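Sugar ABC transporter, sugar-binding protein (Streptococcus pneumoniae, PDB 2HEU) probably captures a sugar outside the cell membrane and hands it to an ABC transporter for import, as related solute-binding proteins do. Local coordinates at residues Trp296-Thr301 with Glu307-Val312. Sequence-based numbering, arbitrary orientation.
Sequences WSISAT and EANAFV
The six-membered ring of Trp296 and the ring of Phe311 lie almost parallel, their planes 4° apart, but with a large offset. Their centroids are 5.0 Å apart, whereas CH2 of Trp296 comes within 3.5 Å of CE2 of Phe311. Val312 CG2 reaches the edge of the indole near its plane, 4.0 Å from Trp296 CE3. The backbone O of Phe311 lies in the indole plane, at its edge. Phe124 and Phe41 extend the cluster, meeting Trp296 and Phe311 respectively edge-to-face. The pair belongs to an alpha/beta lobe of a solute-binding protein, where helix 305-315 packs on a mixed sheet; strand 295-298 runs antiparallel to both its neighbours, 74-76 and 122-123. The short segments 296-298 and 307-312 run nearly antiparallel, at 164°, with axes 9.3 Å apart; no hydrogen bond joins them, and the contact is largely apolar. Ile298 supplies both its branches. With CG2 anti to the backbone N, that methyl lies 3.8 Å from Ala308 CB, while the CG1 branch, beside the same N (chi1 -58°), turns to the next helical turn. There CG1 of Ile298 stands 3.7 Å from CG2 of Val312, the methyl that also borders the indole.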
ATOM      1  N   TRP A 296       9.474  -3.031  10.168  1.00  9.98           N
ATOM      2  CA  TRP A 296      10.831  -2.934  10.730  1.00  9.51           C
ATOM      3  C   TRP A 296      11.617  -4.197  10.573  1.00  9.86           C
ATOM      4  O   TRP A 296      11.133  -5.317  10.742  1.00 10.96           O
ATOM      5  CB  TRP A 296      10.803  -2.589  12.223  1.00  9.94           C
ATOM      6  CG  TRP A 296      10.197  -1.290  12.613  1.00  9.36           C
ATOM      7  CD1 TRP A 296       9.784  -0.266  11.769  1.00  9.37           C
ATOM      8  CD2 TRP A 296       9.862  -0.820  13.917  1.00  9.98           C
ATOM      9  NE1 TRP A 296       9.265   0.755  12.490  1.00  9.76           N
ATOM     10  CE2 TRP A 296       9.338   0.472  13.838  1.00  9.76           C
ATOM     11  CE3 TRP A 296      10.060  -1.400  15.191  1.00 11.03           C
ATOM     12  CZ2 TRP A 296       8.943   1.218  14.961  1.00 10.69           C
ATOM     13  CZ3 TRP A 296       9.686  -0.653  16.286  1.00 11.43           C
ATOM     14  CH2 TRP A 296       9.136   0.623  16.167  1.00 11.16           C
ATOM     15  N   SER A 297      12.912  -3.977  10.314  1.00  9.50           N
ATOM     16  CA  SER A 297      13.950  -5.019  10.278  1.00 10.90           C
ATOM     17  C   SER A 297      15.088  -4.648  11.261  1.00 10.28           C
ATOM     18  O   SER A 297      15.194  -3.465  11.639  1.00 11.48           O
ATOM     19  CB  SER A 297      14.492  -5.166   8.868  1.00 10.76           C
ATOM     20  OG  SER A 297      13.491  -5.604   7.957  1.00 11.64           O
ATOM     21  N   ILE A 298      15.846  -5.636  11.666  1.00 10.93           N
ATOM     22  CA  ILE A 298      16.942  -5.426  12.631  1.00 10.87           C
ATOM     23  C   ILE A 298      18.223  -5.723  11.947  1.00 11.18           C
ATOM     24  O   ILE A 298      18.374  -6.740  11.270  1.00 12.22           O
ATOM     25  CB  ILE A 298      16.759  -6.325  13.854  1.00 12.17           C
ATOM     26  CG1 ILE A 298      15.416  -6.080  14.556  1.00 11.61           C
ATOM     27  CG2 ILE A 298      17.940  -6.157  14.826  1.00 12.55           C
ATOM     28  CD1 ILE A 298      15.183  -7.020  15.720  1.00 13.48           C
ATOM     29  N   SER A 299      19.233  -4.847  12.096  1.00 11.77           N
ATOM     30  CA  SER A 299      20.552  -5.179  11.553  1.00 12.61           C
ATOM     31  C   SER A 299      21.092  -6.485  12.136  1.00 13.97           C
ATOM     32  O   SER A 299      21.128  -6.691  13.347  1.00 14.01           O
ATOM     33  CB  SER A 299      21.530  -4.062  11.929  1.00 13.71           C
ATOM     34  OG  SER A 299      22.836  -4.425  11.500  1.00 14.98           O
ATOM     35  N   ALA A 300      21.631  -7.328  11.249  1.00 13.47           N
ATOM     36  CA  ALA A 300      22.328  -8.535  11.627  1.00 15.83           C
ATOM     37  C   ALA A 300      23.654  -8.303  12.327  1.00 15.10           C
ATOM     38  O   ALA A 300      24.222  -9.206  12.890  1.00 20.91           O
ATOM     39  CB  ALA A 300      22.594  -9.408  10.440  1.00 17.53           C
ATOM     40  N   THR A 301      24.121  -7.063  12.266  1.00 14.63           N
ATOM     41  CA  THR A 301      25.415  -6.698  12.825  1.00 16.34           C
ATOM     42  C   THR A 301      25.320  -5.660  13.901  1.00 15.59           C
ATOM     43  O   THR A 301      26.344  -5.109  14.305  1.00 18.14           O
ATOM     44  CB  THR A 301      26.354  -6.264  11.699  1.00 18.53           C
ATOM     45  OG1 THR A 301      25.821  -5.163  11.001  1.00 21.85           O
ATOM     46  CG2 THR A 301      26.728  -7.393  10.740  1.00 23.49           C
ATOM     47  N   GLU A 307      18.672  -5.109  22.853  1.00 12.30           N
ATOM     48  CA  GLU A 307      17.990  -3.839  22.910  1.00 12.34           C
ATOM     49  C   GLU A 307      17.201  -3.576  21.632  1.00 11.96           C
ATOM     50  O   GLU A 307      16.061  -3.100  21.672  1.00 12.10           O
ATOM     51  CB  GLU A 307      18.949  -2.710  23.195  1.00 12.65           C
ATOM     52  CG  GLU A 307      19.594  -2.773  24.610  1.00 13.97           C
ATOM     53  CD  GLU A 307      20.700  -3.773  24.815  1.00 21.13           C
ATOM     54  OE1 GLU A 307      21.229  -4.328  23.835  1.00 14.75           O
ATOM     55  OE2 GLU A 307      21.119  -3.844  25.922  1.00 26.89           O
ATOM     56  N   ALA A 308      17.781  -3.910  20.502  1.00 12.10           N
ATOM     57  CA  ALA A 308      17.097  -3.762  19.200  1.00 12.15           C
ATOM     58  C   ALA A 308      15.814  -4.646  19.195  1.00 11.62           C
ATOM     59  O   ALA A 308      14.768  -4.222  18.773  1.00 11.96           O
ATOM     60  CB  ALA A 308      18.054  -4.076  18.060  1.00 13.97           C
ATOM     61  N   ASN A 309      15.974  -5.902  19.565  1.00 12.07           N
ATOM     62  CA  ASN A 309      14.860  -6.794  19.613  1.00 12.24           C
ATOM     63  C   ASN A 309      13.803  -6.332  20.621  1.00 12.41           C
ATOM     64  O   ASN A 309      12.617  -6.453  20.384  1.00 13.14           O
ATOM     65  CB  ASN A 309      15.275  -8.252  19.901  1.00 12.34           C
ATOM     66  CG  ASN A 309      15.749  -8.936  18.641  1.00 13.44           C
ATOM     67  OD1 ASN A 309      16.990  -8.954  18.345  1.00 15.80           O
ATOM     68  ND2 ASN A 309      14.881  -9.475  17.871  1.00 12.64           N
ATOM     69  N   ALA A 310      14.230  -5.770  21.751  1.00 12.50           N
ATOM     70  CA  ALA A 310      13.265  -5.278  22.731  1.00 12.79           C
ATOM     71  C   ALA A 310      12.489  -4.127  22.120  1.00 12.26           C
ATOM     72  O   ALA A 310      11.280  -4.005  22.461  1.00 12.71           O
ATOM     73  CB  ALA A 310      14.004  -4.809  24.017  1.00 14.68           C
ATOM     74  N   PHE A 311      13.117  -3.282  21.362  1.00 11.81           N
ATOM     75  CA  PHE A 311      12.345  -2.183  20.761  1.00 11.26           C
ATOM     76  C   PHE A 311      11.280  -2.679  19.775  1.00 10.84           C
ATOM     77  O   PHE A 311      10.141  -2.208  19.772  1.00 12.08           O
ATOM     78  CB  PHE A 311      13.343  -1.168  20.109  1.00 12.19           C
ATOM     79  CG  PHE A 311      12.718   0.084  19.579  1.00 12.00           C
ATOM     80  CD1 PHE A 311      12.157   0.969  20.442  1.00 14.76           C
ATOM     81  CD2 PHE A 311      12.676   0.343  18.246  1.00 12.40           C
ATOM     82  CE1 PHE A 311      11.648   2.164  20.009  1.00 16.67           C
ATOM     83  CE2 PHE A 311      12.090   1.524  17.824  1.00 13.25           C
ATOM     84  CZ  PHE A 311      11.586   2.443  18.687  1.00 16.24           C
ATOM     85  N   VAL A 312      11.693  -3.640  18.939  1.00 10.92           N
ATOM     86  CA  VAL A 312      10.744  -4.244  17.995  1.00 11.54           C
ATOM     87  C   VAL A 312       9.594  -4.943  18.777  1.00 11.62           C
ATOM     88  O   VAL A 312       8.408  -4.760  18.465  1.00 12.52           O
ATOM     89  CB  VAL A 312      11.432  -5.184  17.074  1.00 11.78           C
ATOM     90  CG1 VAL A 312      10.438  -5.905  16.133  1.00 12.88           C
ATOM     91  CG2 VAL A 312      12.489  -4.431  16.206  1.00 11.84           C
TER